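Local coordinates for protein pectinesterase inhibitor (Actinidia chinensis, PDB 1XG2) that inhibits pectin methylesterase by forming a protein-protein complex with it, and may take part in the regulation of fruit ripening, at residues 101-106 with 143-148; 45-50 with 83-87; 108-113 with 136-141; 3-9 with 29-34. All coordinates share one frame. Residue numbers count along the deposited sequence, not the author numbering.

Overall arrangement
In this helical inhibitor, four contacts mark how the chain closes on itself. At the N terminus, contact 4 closes the first loop, around helix 16-24, and ties helix 4-9 to the start of helix 34-60. Contact 2 then closes the hairpin of helices 34-60 and 66-95. Contacts 1 and 3 both pair helix 98-118 with helix 127-149, and contact 3 is nested inside the loop closed by contact 1; otherwise the contacts follow in series, and none cross. Contact 3 touches contact 2 through Leu86 and Ala108, completing the four-helix core, while Ile9 and Leu34 of contact 4 pack on Ile146 of contact 1, joining the N-terminal extension to the bundle.

Contact 1: 101-106 with 143-148; sequences LNIYAS and VLVISN
An antiparallel helix pair can carry an apolar seam and a polar group next to each other, and residues 101-106 and 143-148 are an example: Leu101, Ala105, Val143 and Leu144 pack beside Asn102, Ser147 and Asn148. Both segments are regular alpha-helix; their axes approach to 9.1 Å at 168°, and the register is set by Asn102 and Leu144, with CA atoms 5.6 Å apart. Leu101 (chi1 t, chi2 p) points toward the partner, placing CD1 3.9 Å from Val143 CG1 and CD2 3.5 Å from Ser147 CB. Val143, with chi1 t, also brings CG1 to 3.7 Å from Ala105 CB. Leu144 leaves its helix sideways, but its m,t rotamer swings the end inward: CD2 lies 3.7 Å from Ala105 CB, 3.4 Å from Asn102 O and 3.3 Å from Ser106 OG. Ser147, chi1 p, folds OG back to donate to Leu144 O at 2.7 Å. Asn102, chi1 t, extends ND2 to weak hydrogen bonds with Ser147 OG (3.1 Å) and Asn148 OD1 (2.9 Å). Its stronger partner is Ala192 of the pectinesterase chain, whose N reaches its OD1, and Asn190 of that chain accepts from both Asn102 and Asn148, so this polar side belongs to the inhibitor-enzyme interface. Within the four-helix bundle, Leu101 also packs on Ala89 and Leu93 of helix 66-95, and Val143 on Ser41 and Ile42 of helix 34-60.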
loop_
_atom_site.group_PDB
_atom_site.type_symbol
_atom_site.label_atom_id
_atom_site.label_comp_id
_atom_site.label_asym_id
_atom_site.label_seq_id
_atom_site.Cartn_x
_atom_site.Cartn_y
_atom_site.Cartn_z
ATOM N N LEU B 101 -6.071 -14.734 -2.806
ATOM C CA LEU B 101 -7.405 -14.273 -3.178
ATOM C C LEU B 101 -7.788 -13.068 -2.331
ATOM O O LEU B 101 -8.255 -12.070 -2.867
ATOM C CB LEU B 101 -8.428 -15.389 -3.003
ATOM C CG LEU B 101 -9.902 -14.996 -3.041
ATOM C CD1 LEU B 101 -10.258 -14.490 -4.418
ATOM C CD2 LEU B 101 -10.748 -16.201 -2.684
ATOM N N ASN B 102 -7.571 -13.147 -1.021
ATOM C CA ASN B 102 -7.923 -12.021 -0.147
ATOM C C ASN B 102 -7.145 -10.754 -0.541
ATOM O O ASN B 102 -7.731 -9.710 -0.793
ATOM C CB ASN B 102 -7.700 -12.368 1.324
ATOM C CG ASN B 102 -8.210 -11.299 2.243
ATOM O OD1 ASN B 102 -7.706 -10.156 2.266
ATOM N ND2 ASN B 102 -9.203 -11.652 3.022
ATOM N N ILE B 103 -5.832 -10.884 -0.664
ATOM C CA ILE B 103 -4.966 -9.766 -1.028
ATOM C C ILE B 103 -5.412 -9.084 -2.334
ATOM O O ILE B 103 -5.466 -7.846 -2.404
ATOM C CB ILE B 103 -3.507 -10.261 -1.151
ATOM C CG1 ILE B 103 -2.979 -10.753 0.205
ATOM C CG2 ILE B 103 -2.605 -9.163 -1.741
ATOM C CD1 ILE B 103 -2.881 -9.710 1.268
ATOM N N TYR B 104 -5.731 -9.869 -3.358
ATOM C CA TYR B 104 -6.094 -9.289 -4.643
ATOM C C TYR B 104 -7.492 -8.669 -4.602
ATOM O O TYR B 104 -7.696 -7.611 -5.188
ATOM C CB TYR B 104 -5.959 -10.289 -5.786
ATOM C CG TYR B 104 -4.523 -10.463 -6.229
ATOM C CD1 TYR B 104 -3.574 -10.979 -5.350
ATOM C CD2 TYR B 104 -4.095 -10.076 -7.500
ATOM C CE1 TYR B 104 -2.255 -11.147 -5.732
ATOM C CE2 TYR B 104 -2.738 -10.250 -7.893
ATOM C CZ TYR B 104 -1.845 -10.795 -6.990
ATOM O OH TYR B 104 -0.512 -10.973 -7.311
ATOM N N ALA B 105 -8.429 -9.295 -3.892
ATOM C CA ALA B 105 -9.742 -8.675 -3.684
ATOM C C ALA B 105 -9.642 -7.413 -2.832
ATOM O O ALA B 105 -10.375 -6.450 -3.073
ATOM C CB ALA B 105 -10.753 -9.665 -3.085
ATOM N N SER B 106 -8.723 -7.396 -1.863
ATOM C CA SER B 106 -8.480 -6.209 -1.054
ATOM C C SER B 106 -7.936 -5.070 -1.908
ATOM O O SER B 106 -8.333 -3.912 -1.735
ATOM C CB SER B 106 -7.500 -6.499 0.092
ATOM O OG SER B 106 -8.074 -7.334 1.071
ATOM N N VAL B 143 -16.515 -10.977 -1.964
ATOM C CA VAL B 143 -15.387 -11.827 -2.290
ATOM C C VAL B 143 -14.478 -11.994 -1.089
ATOM O O VAL B 143 -14.028 -13.091 -0.811
ATOM C CB VAL B 143 -14.566 -11.264 -3.467
ATOM C CG1 VAL B 143 -13.383 -12.172 -3.769
ATOM C CG2 VAL B 143 -15.443 -11.106 -4.692
ATOM N N LEU B 144 -14.218 -10.908 -0.374
ATOM C CA LEU B 144 -13.356 -10.965 0.803
ATOM C C LEU B 144 -13.942 -11.895 1.870
ATOM O O LEU B 144 -13.229 -12.689 2.467
ATOM C CB LEU B 144 -13.143 -9.560 1.384
ATOM C CG LEU B 144 -12.308 -8.614 0.523
ATOM C CD1 LEU B 144 -12.400 -7.174 1.011
ATOM C CD2 LEU B 144 -10.835 -9.059 0.525
ATOM N N VAL B 145 -15.253 -11.808 2.095
ATOM C CA VAL B 145 -15.893 -12.627 3.121
ATOM C C VAL B 145 -15.769 -14.109 2.747
ATOM O O VAL B 145 -15.434 -14.958 3.579
ATOM C CB VAL B 145 -17.362 -12.222 3.323
ATOM C CG1 VAL B 145 -18.127 -13.295 4.142
ATOM C CG2 VAL B 145 -17.434 -10.889 4.022
ATOM N N ILE B 146 -15.995 -14.416 1.485
ATOM C CA ILE B 146 -15.916 -15.787 1.036
ATOM C C ILE B 146 -14.464 -16.274 1.180
ATOM O O ILE B 146 -14.230 -17.394 1.643
ATOM C CB ILE B 146 -16.455 -15.902 -0.405
ATOM C CG1 ILE B 146 -17.975 -15.695 -0.424
ATOM C CG2 ILE B 146 -16.147 -17.255 -1.004
ATOM C CD1 ILE B 146 -18.551 -15.603 -1.818
ATOM N N SER B 147 -13.494 -15.424 0.841
ATOM C CA SER B 147 -12.074 -15.811 0.967
ATOM C C SER B 147 -11.705 -16.170 2.417
ATOM O O SER B 147 -10.812 -17.004 2.643
ATOM C CB SER B 147 -11.123 -14.722 0.432
ATOM O OG SER B 147 -10.968 -13.641 1.358
ATOM N N ASN B 148 -12.364 -15.549 3.392
ATOM C CA ASN B 148 -12.082 -15.849 4.795
ATOM C C ASN B 148 -12.844 -17.073 5.311
ATOM O O ASN B 148 -12.404 -17.701 6.257
ATOM C CB ASN B 148 -12.348 -14.642 5.703
ATOM C CG ASN B 148 -11.470 -13.434 5.361
ATOM O OD1 ASN B 148 -10.360 -13.586 4.829
ATOM N ND2 ASN B 148 -11.961 -12.247 5.650
#

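Contact 2: 45-50 with 83-87; sequences AQASAK and IDSLG
In an up-and-down four-helix bundle, consecutive helices pack antiparallel, and here helix 34-60 meets helix 66-95 in that way. The short alpha-helical segments 45-50 and 83-87 lie 9.4 Å apart at their axes, with a crossing angle of -162°; Gln46 and Ile83 have the nearest CA atoms, 5.8 Å apart. Ile83 opens the second segment and is the residue most covered by the other one. Its m,t rotamer carries the side chain across, putting CG1 3.7 Å from Ala49 CB and CD1 4.0 Å from Lys50 CG. Asp84 and Ser85 turn to the pectinesterase chain: Asp84 hydrogen-bonds Ser50 of the enzyme, and Ser85 makes a weak one with its Gln139. Leu86, also m,t, points toward the partner, its CD1 3.9 Å from Ala45 CB and 3.6 Å from Gln46 N, and it packs on Ala108 of helix 98-118 as well. Gly87, with no side chain, ends the segment near the extended (t,t) Gln46 chain, its N 3.4 Å from Gln46 OE1.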
loop_
_atom_site.group_PDB
_atom_site.type_symbol
_atom_site.label_atom_id
_atom_site.label_comp_id
_atom_site.label_asym_id
_atom_site.label_seq_id
_atom_site.Cartn_x
_atom_site.Cartn_y
_atom_site.Cartn_z
ATOM N N ALA B 45 -18.160 -8.608 -9.396
ATOM C CA ALA B 45 -17.323 -7.480 -9.047
ATOM C C ALA B 45 -16.526 -6.971 -10.245
ATOM O O ALA B 45 -16.452 -5.765 -10.462
ATOM C CB ALA B 45 -16.398 -7.834 -7.907
ATOM N N GLN B 46 -15.939 -7.879 -11.027
ATOM C CA GLN B 46 -15.174 -7.473 -12.200
ATOM C C GLN B 46 -16.031 -6.775 -13.268
ATOM O O GLN B 46 -15.604 -5.792 -13.881
ATOM C CB GLN B 46 -14.448 -8.656 -12.848
ATOM C CG GLN B 46 -13.318 -8.164 -13.770
ATOM C CD GLN B 46 -12.523 -9.277 -14.415
ATOM O OE1 GLN B 46 -11.292 -9.189 -14.518
ATOM N NE2 GLN B 46 -13.212 -10.314 -14.859
ATOM N N ALA B 47 -17.238 -7.284 -13.483
ATOM C CA ALA B 47 -18.173 -6.672 -14.435
ATOM C C ALA B 47 -18.547 -5.242 -14.026
ATOM O O ALA B 47 -18.691 -4.355 -14.879
ATOM C CB ALA B 47 -19.430 -7.549 -14.578
ATOM N N SER B 48 -18.718 -5.023 -12.724
ATOM C CA SER B 48 -19.001 -3.689 -12.205
ATOM C C SER B 48 -17.811 -2.763 -12.441
ATOM O O SER B 48 -17.978 -1.643 -12.931
ATOM C CB SER B 48 -19.329 -3.749 -10.710
ATOM O OG SER B 48 -19.656 -2.464 -10.217
ATOM N N ALA B 49 -16.609 -3.234 -12.108
ATOM C CA ALA B 49 -15.399 -2.447 -12.332
ATOM C C ALA B 49 -15.267 -2.082 -13.806
ATOM O O ALA B 49 -14.868 -0.978 -14.133
ATOM C CB ALA B 49 -14.147 -3.212 -11.853
ATOM N N LYS B 50 -15.613 -3.011 -14.693
ATOM C CA LYS B 50 -15.468 -2.784 -16.132
ATOM C C LYS B 50 -16.450 -1.719 -16.605
ATOM O O LYS B 50 -16.082 -0.821 -17.370
ATOM C CB LYS B 50 -15.650 -4.080 -16.915
ATOM C CG LYS B 50 -14.447 -5.005 -16.837
ATOM C CD LYS B 50 -14.664 -6.255 -17.653
ATOM C CE LYS B 50 -13.374 -7.047 -17.833
ATOM N NZ LYS B 50 -13.681 -8.446 -18.249
ATOM N N ILE B 83 -9.473 -4.225 -12.090
ATOM C CA ILE B 83 -9.931 -5.213 -13.071
ATOM C C ILE B 83 -8.892 -6.324 -13.213
ATOM O O ILE B 83 -9.230 -7.511 -13.199
ATOM C CB ILE B 83 -10.227 -4.543 -14.441
ATOM C CG1 ILE B 83 -11.503 -3.697 -14.323
ATOM C CG2 ILE B 83 -10.326 -5.600 -15.562
ATOM C CD1 ILE B 83 -11.647 -2.607 -15.382
ATOM N N ASP B 84 -7.629 -5.925 -13.306
ATOM C CA ASP B 84 -6.526 -6.870 -13.409
ATOM C C ASP B 84 -6.451 -7.783 -12.181
ATOM O O ASP B 84 -6.253 -8.995 -12.302
ATOM C CB ASP B 84 -5.191 -6.116 -13.575
ATOM C CG ASP B 84 -4.901 -5.727 -15.008
ATOM O OD1 ASP B 84 -5.616 -6.202 -15.931
ATOM O OD2 ASP B 84 -3.971 -4.929 -15.283
ATOM N N SER B 85 -6.617 -7.199 -11.003
ATOM C CA SER B 85 -6.506 -7.936 -9.759
ATOM C C SER B 85 -7.650 -8.920 -9.586
ATOM O O SER B 85 -7.442 -10.025 -9.096
ATOM C CB SER B 85 -6.410 -6.993 -8.547
ATOM O OG SER B 85 -5.128 -6.379 -8.499
ATOM N N LEU B 86 -8.855 -8.533 -9.999
ATOM C CA LEU B 86 -9.987 -9.441 -9.916
ATOM C C LEU B 86 -9.836 -10.601 -10.913
ATOM O O LEU B 86 -10.224 -11.737 -10.623
ATOM C CB LEU B 86 -11.293 -8.690 -10.139
ATOM C CG LEU B 86 -11.720 -7.779 -8.978
ATOM C CD1 LEU B 86 -12.860 -6.885 -9.375
ATOM C CD2 LEU B 86 -12.081 -8.560 -7.713
ATOM N N GLY B 87 -9.258 -10.321 -12.078
ATOM C CA GLY B 87 -8.946 -11.362 -13.046
ATOM C C GLY B 87 -8.058 -12.431 -12.450
ATOM O O GLY B 87 -8.307 -13.622 -12.641
#

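Contact 3: 108-113 with 136-141; sequences AFDGAG and LEDLCD
Small residues on one helix facing larger side chains on the other accompany the close approach of segments 108-113 and 136-141, 8.5 Å between axes. These alpha-helical segments run antiparallel at 166°, with Phe109 and Glu137 nearest at 4.9 Å between CA atoms. The largest bump is Phe109, whose chi1 of t swings the ring over the partner helix. There Glu137 lies against one face in a CH-pi contact: its CG is 3.8 Å from the Phe109 ring centroid and 12° off the normal. Cys140 CB, near the ring edge, stands 3.9 Å from Phe109 CB. The hollow beside Ala108 accepts sulfur, Cys140 SG resting 3.8 Å from Ala108 CB. One turn on, Ala112 CB meets Leu136 CD2 and Glu137 CG, both at 3.9 Å, and Glu137 OE2 comes to 3.4 Å from Gly113 CA. Ala108 and Leu136 also touch helix 66-95, and Leu136 touches helix 34-60. Such complementary packing, near the centre of the chain, is that of an antiparallel helical hairpin in the core of a four-helix bundle.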
loop_
_atom_site.group_PDB
_atom_site.type_symbol
_atom_site.label_atom_id
_atom_site.label_comp_id
_atom_site.label_asym_id
_atom_site.label_seq_id
_atom_site.Cartn_x
_atom_site.Cartn_y
_atom_site.Cartn_z
ATOM N N ALA B 108 -8.409 -4.675 -5.176
ATOM C CA ALA B 108 -9.499 -4.249 -6.053
ATOM C C ALA B 108 -10.436 -3.295 -5.321
ATOM O O ALA B 108 -10.741 -2.224 -5.821
ATOM C CB ALA B 108 -10.279 -5.452 -6.549
ATOM N N PHE B 109 -10.877 -3.701 -4.138
ATOM C CA PHE B 109 -11.657 -2.851 -3.235
ATOM C C PHE B 109 -11.049 -1.467 -3.121
ATOM O O PHE B 109 -11.741 -0.465 -3.197
ATOM C CB PHE B 109 -11.718 -3.532 -1.854
ATOM C CG PHE B 109 -12.499 -2.779 -0.818
ATOM C CD1 PHE B 109 -13.720 -3.254 -0.383
ATOM C CD2 PHE B 109 -12.002 -1.613 -0.255
ATOM C CE1 PHE B 109 -14.448 -2.562 0.579
ATOM C CE2 PHE B 109 -12.718 -0.923 0.710
ATOM C CZ PHE B 109 -13.942 -1.400 1.126
ATOM N N ASP B 110 -9.740 -1.420 -2.920
ATOM C CA ASP B 110 -9.020 -0.169 -2.706
ATOM C C ASP B 110 -8.846 0.687 -3.962
ATOM O O ASP B 110 -8.483 1.855 -3.864
ATOM C CB ASP B 110 -7.635 -0.465 -2.132
ATOM C CG ASP B 110 -7.674 -0.836 -0.662
ATOM O OD1 ASP B 110 -8.722 -0.648 0.011
ATOM O OD2 ASP B 110 -6.671 -1.290 -0.085
ATOM N N GLY B 111 -9.033 0.116 -5.139
ATOM C CA GLY B 111 -9.097 0.920 -6.349
ATOM C C GLY B 111 -10.245 1.922 -6.279
ATOM O O GLY B 111 -10.083 3.105 -6.593
ATOM N N ALA B 112 -11.410 1.446 -5.849
ATOM C CA ALA B 112 -12.585 2.308 -5.705
ATOM C C ALA B 112 -12.364 3.322 -4.579
ATOM O O ALA B 112 -12.726 4.491 -4.697
ATOM C CB ALA B 112 -13.814 1.466 -5.424
ATOM N N GLY B 113 -11.750 2.874 -3.493
ATOM C CA GLY B 113 -11.480 3.729 -2.354
ATOM C C GLY B 113 -10.461 4.807 -2.649
ATOM O O GLY B 113 -10.532 5.914 -2.107
ATOM N N LEU B 136 -18.499 -1.115 -6.058
ATOM C CA LEU B 136 -17.370 -2.015 -6.224
ATOM C C LEU B 136 -16.888 -2.466 -4.859
ATOM O O LEU B 136 -16.519 -3.615 -4.687
ATOM C CB LEU B 136 -16.222 -1.344 -6.961
ATOM C CG LEU B 136 -15.033 -2.274 -7.209
ATOM C CD1 LEU B 136 -15.480 -3.512 -7.955
ATOM C CD2 LEU B 136 -13.929 -1.531 -7.976
ATOM N N GLU B 137 -16.875 -1.544 -3.905
ATOM C CA GLU B 137 -16.436 -1.852 -2.548
ATOM C C GLU B 137 -17.338 -2.924 -1.940
ATOM O O GLU B 137 -16.852 -3.919 -1.394
ATOM C CB GLU B 137 -16.427 -0.593 -1.681
ATOM C CG GLU B 137 -15.270 0.355 -1.954
ATOM C CD GLU B 137 -15.332 1.617 -1.113
ATOM O OE1 GLU B 137 -16.355 1.843 -0.436
ATOM O OE2 GLU B 137 -14.356 2.386 -1.130
ATOM N N ASP B 138 -18.649 -2.749 -2.081
ATOM C CA ASP B 138 -19.628 -3.697 -1.534
ATOM C C ASP B 138 -19.483 -5.076 -2.189
ATOM O O ASP B 138 -19.566 -6.117 -1.521
ATOM C CB ASP B 138 -21.055 -3.151 -1.702
ATOM C CG ASP B 138 -21.309 -1.896 -0.878
ATOM O OD1 ASP B 138 -22.316 -1.171 -1.122
ATOM O OD2 ASP B 138 -20.556 -1.546 0.046
ATOM N N LEU B 139 -19.266 -5.086 -3.500
ATOM C CA LEU B 139 -19.155 -6.325 -4.246
ATOM C C LEU B 139 -17.867 -7.057 -3.920
ATOM O O LEU B 139 -17.866 -8.281 -3.793
ATOM C CB LEU B 139 -19.224 -6.059 -5.750
ATOM C CG LEU B 139 -20.606 -5.586 -6.200
ATOM C CD1 LEU B 139 -20.621 -5.270 -7.693
ATOM C CD2 LEU B 139 -21.668 -6.600 -5.820
ATOM N N CYS B 140 -16.780 -6.299 -3.796
ATOM C CA CYS B 140 -15.477 -6.881 -3.464
ATOM C C CYS B 140 -15.502 -7.443 -2.046
ATOM O O CYS B 140 -14.823 -8.428 -1.735
ATOM C CB CYS B 140 -14.374 -5.848 -3.608
ATOM S SG CYS B 140 -13.867 -5.508 -5.314
ATOM N N ASP B 141 -16.301 -6.828 -1.185
ATOM C CA ASP B 141 -16.444 -7.314 0.179
ATOM C C ASP B 141 -17.094 -8.709 0.227
ATOM O O ASP B 141 -16.760 -9.514 1.091
ATOM C CB ASP B 141 -17.229 -6.322 1.014
ATOM C CG ASP B 141 -16.973 -6.481 2.483
ATOM O OD1 ASP B 141 -15.815 -6.746 2.884
ATOM O OD2 ASP B 141 -17.864 -6.333 3.319
#

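Contact 4: 3-9 with 29-34; sequences NHLISEI and SASKDL
A single asparagine can begin a helix and bind a distant turn at once, as Asn3 does here. Placed at the N-cap of helix 4-9 with chi1 t, it accepts through OD1 from Leu5 N (3.1 Å), while its ND2 donates across to Ser29 O at 2.8 Å and Lys32 O at 3.0 Å. These two carbonyls belong to the bend of 29-34, which runs from a 3-10 turn at 29-31 into the start of helix 34-60; Ser29 O also receives Lys32 N. One water accepts from Asn3 N (3.1 Å) and hydrogen-bonds Ser29 OG (2.7 Å). Asp33 N-caps the next helix through Gly36 N, and Lys32 NZ forms a salt bridge with Asp26. Beside the polar contacts, Leu5 CD1 lies 4.1 Å from Leu34 CG, and Ile9 CD1 is 4.1 Å from Leu34 CD2; Ile9 also packs on Ile146 and Leu149 of helix 127-149. An N-cap asparagine thus ties the start of helix 4-9 to the turn leading into helix 34-60, fastening the short N-terminal helical extension that precedes the four-helix bundle in this inhibitor.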
loop_
_atom_site.group_PDB
_atom_site.type_symbol
_atom_site.label_atom_id
_atom_site.label_comp_id
_atom_site.label_asym_id
_atom_site.label_seq_id
_atom_site.Cartn_x
_atom_site.Cartn_y
_atom_site.Cartn_z
ATOM N N ASN B 3 -29.643 -21.516 -0.030
ATOM C CA ASN B 3 -28.261 -21.898 0.241
ATOM C C ASN B 3 -27.876 -21.395 1.637
ATOM O O ASN B 3 -27.849 -20.185 1.877
ATOM C CB ASN B 3 -27.326 -21.317 -0.834
ATOM C CG ASN B 3 -25.992 -22.055 -0.920
ATOM O OD1 ASN B 3 -25.392 -22.424 0.101
ATOM N ND2 ASN B 3 -25.525 -22.271 -2.129
ATOM N N HIS B 4 -27.623 -22.329 2.561
ATOM C CA HIS B 4 -27.248 -21.974 3.935
ATOM C C HIS B 4 -25.975 -21.131 3.975
ATOM O O HIS B 4 -25.768 -20.354 4.918
ATOM C CB HIS B 4 -27.097 -23.222 4.837
ATOM C CG HIS B 4 -25.838 -24.001 4.610
ATOM N ND1 HIS B 4 -25.553 -24.625 3.414
ATOM C CD2 HIS B 4 -24.804 -24.287 5.439
ATOM C CE1 HIS B 4 -24.391 -25.242 3.511
ATOM N NE2 HIS B 4 -23.920 -25.058 4.733
ATOM N N LEU B 5 -25.132 -21.275 2.957
ATOM C CA LEU B 5 -23.890 -20.503 2.890
ATOM C C LEU B 5 -24.168 -18.997 2.804
ATOM O O LEU B 5 -23.393 -18.204 3.323
ATOM C CB LEU B 5 -23.014 -20.955 1.719
ATOM C CG LEU B 5 -22.474 -22.385 1.811
ATOM C CD1 LEU B 5 -21.714 -22.769 0.546
ATOM C CD2 LEU B 5 -21.592 -22.549 3.061
ATOM N N ILE B 6 -25.272 -18.616 2.162
ATOM C CA ILE B 6 -25.660 -17.201 2.060
ATOM C C ILE B 6 -25.845 -16.588 3.426
ATOM O O ILE B 6 -25.508 -15.430 3.615
ATOM C CB ILE B 6 -26.928 -17.021 1.189
ATOM C CG1 ILE B 6 -26.568 -17.242 -0.280
ATOM C CG2 ILE B 6 -27.554 -15.631 1.366
ATOM C CD1 ILE B 6 -27.771 -17.524 -1.175
ATOM N N SER B 7 -26.359 -17.354 4.388
ATOM C CA SER B 7 -26.530 -16.852 5.752
ATOM C C SER B 7 -25.214 -16.609 6.489
ATOM O O SER B 7 -25.185 -15.865 7.467
ATOM C CB SER B 7 -27.425 -17.790 6.576
ATOM O OG SER B 7 -26.698 -18.960 6.908
ATOM N N GLU B 8 -24.133 -17.227 6.021
ATOM C CA GLU B 8 -22.802 -16.950 6.563
ATOM C C GLU B 8 -22.063 -15.827 5.862
ATOM O O GLU B 8 -21.115 -15.268 6.421
ATOM C CB GLU B 8 -21.934 -18.199 6.481
ATOM C CG GLU B 8 -22.472 -19.371 7.275
ATOM C CD GLU B 8 -21.490 -20.525 7.277
ATOM O OE1 GLU B 8 -21.908 -21.655 7.005
ATOM O OE2 GLU B 8 -20.299 -20.271 7.532
ATOM N N ILE B 9 -22.458 -15.527 4.629
ATOM C CA ILE B 9 -21.745 -14.550 3.812
ATOM C C ILE B 9 -22.342 -13.166 3.966
ATOM O O ILE B 9 -21.679 -12.247 4.430
ATOM C CB ILE B 9 -21.755 -14.977 2.327
ATOM C CG1 ILE B 9 -20.990 -16.288 2.143
ATOM C CG2 ILE B 9 -21.095 -13.914 1.464
ATOM C CD1 ILE B 9 -21.269 -16.963 0.795
ATOM N N SER B 29 -28.001 -20.901 -7.702
ATOM C CA SER B 29 -27.450 -20.603 -6.376
ATOM C C SER B 29 -27.365 -21.823 -5.439
ATOM O O SER B 29 -26.331 -22.055 -4.816
ATOM C CB SER B 29 -28.273 -19.514 -5.689
ATOM O OG SER B 29 -27.867 -19.386 -4.334
ATOM N N ALA B 30 -28.445 -22.602 -5.349
ATOM C CA ALA B 30 -28.514 -23.701 -4.378
ATOM C C ALA B 30 -27.491 -24.824 -4.634
ATOM O O ALA B 30 -27.098 -25.543 -3.706
ATOM C CB ALA B 30 -29.946 -24.277 -4.328
ATOM N N SER B 31 -27.070 -24.981 -5.883
ATOM C CA SER B 31 -26.074 -25.992 -6.240
ATOM C C SER B 31 -24.611 -25.560 -5.978
ATOM O O SER B 31 -23.682 -26.351 -6.188
ATOM C CB SER B 31 -26.254 -26.388 -7.716
ATOM O OG SER B 31 -25.725 -25.394 -8.585
ATOM N N LYS B 32 -24.402 -24.324 -5.515
ATOM C CA LYS B 32 -23.044 -23.759 -5.392
ATOM C C LYS B 32 -22.433 -23.994 -4.016
ATOM O O LYS B 32 -23.072 -23.776 -2.997
ATOM C CB LYS B 32 -23.051 -22.245 -5.667
ATOM C CG LYS B 32 -23.586 -21.839 -7.026
ATOM C CD LYS B 32 -22.621 -22.186 -8.157
ATOM C CE LYS B 32 -23.247 -21.893 -9.522
ATOM N NZ LYS B 32 -22.937 -20.535 -10.008
ATOM N N ASP B 33 -21.173 -24.404 -3.985
ATOM C CA ASP B 33 -20.430 -24.447 -2.726
ATOM C C ASP B 33 -19.709 -23.109 -2.536
ATOM O O ASP B 33 -19.884 -22.196 -3.342
ATOM C CB ASP B 33 -19.475 -25.663 -2.675
ATOM C CG ASP B 33 -18.494 -25.716 -3.834
ATOM O OD1 ASP B 33 -18.408 -24.751 -4.617
ATOM O OD2 ASP B 33 -17.748 -26.709 -4.044
ATOM N N LEU B 34 -18.900 -22.980 -1.491
ATOM C CA LEU B 34 -18.218 -21.713 -1.234
ATOM C C LEU B 34 -17.395 -21.281 -2.437
ATOM O O LEU B 34 -17.417 -20.123 -2.804
ATOM C CB LEU B 34 -17.326 -21.769 0.017
ATOM C CG LEU B 34 -17.949 -21.354 1.344
ATOM C CD1 LEU B 34 -16.939 -21.513 2.492
ATOM C CD2 LEU B 34 -18.504 -19.927 1.298
HETATM O O HOH W 1 -29.905 -19.947 -2.641
#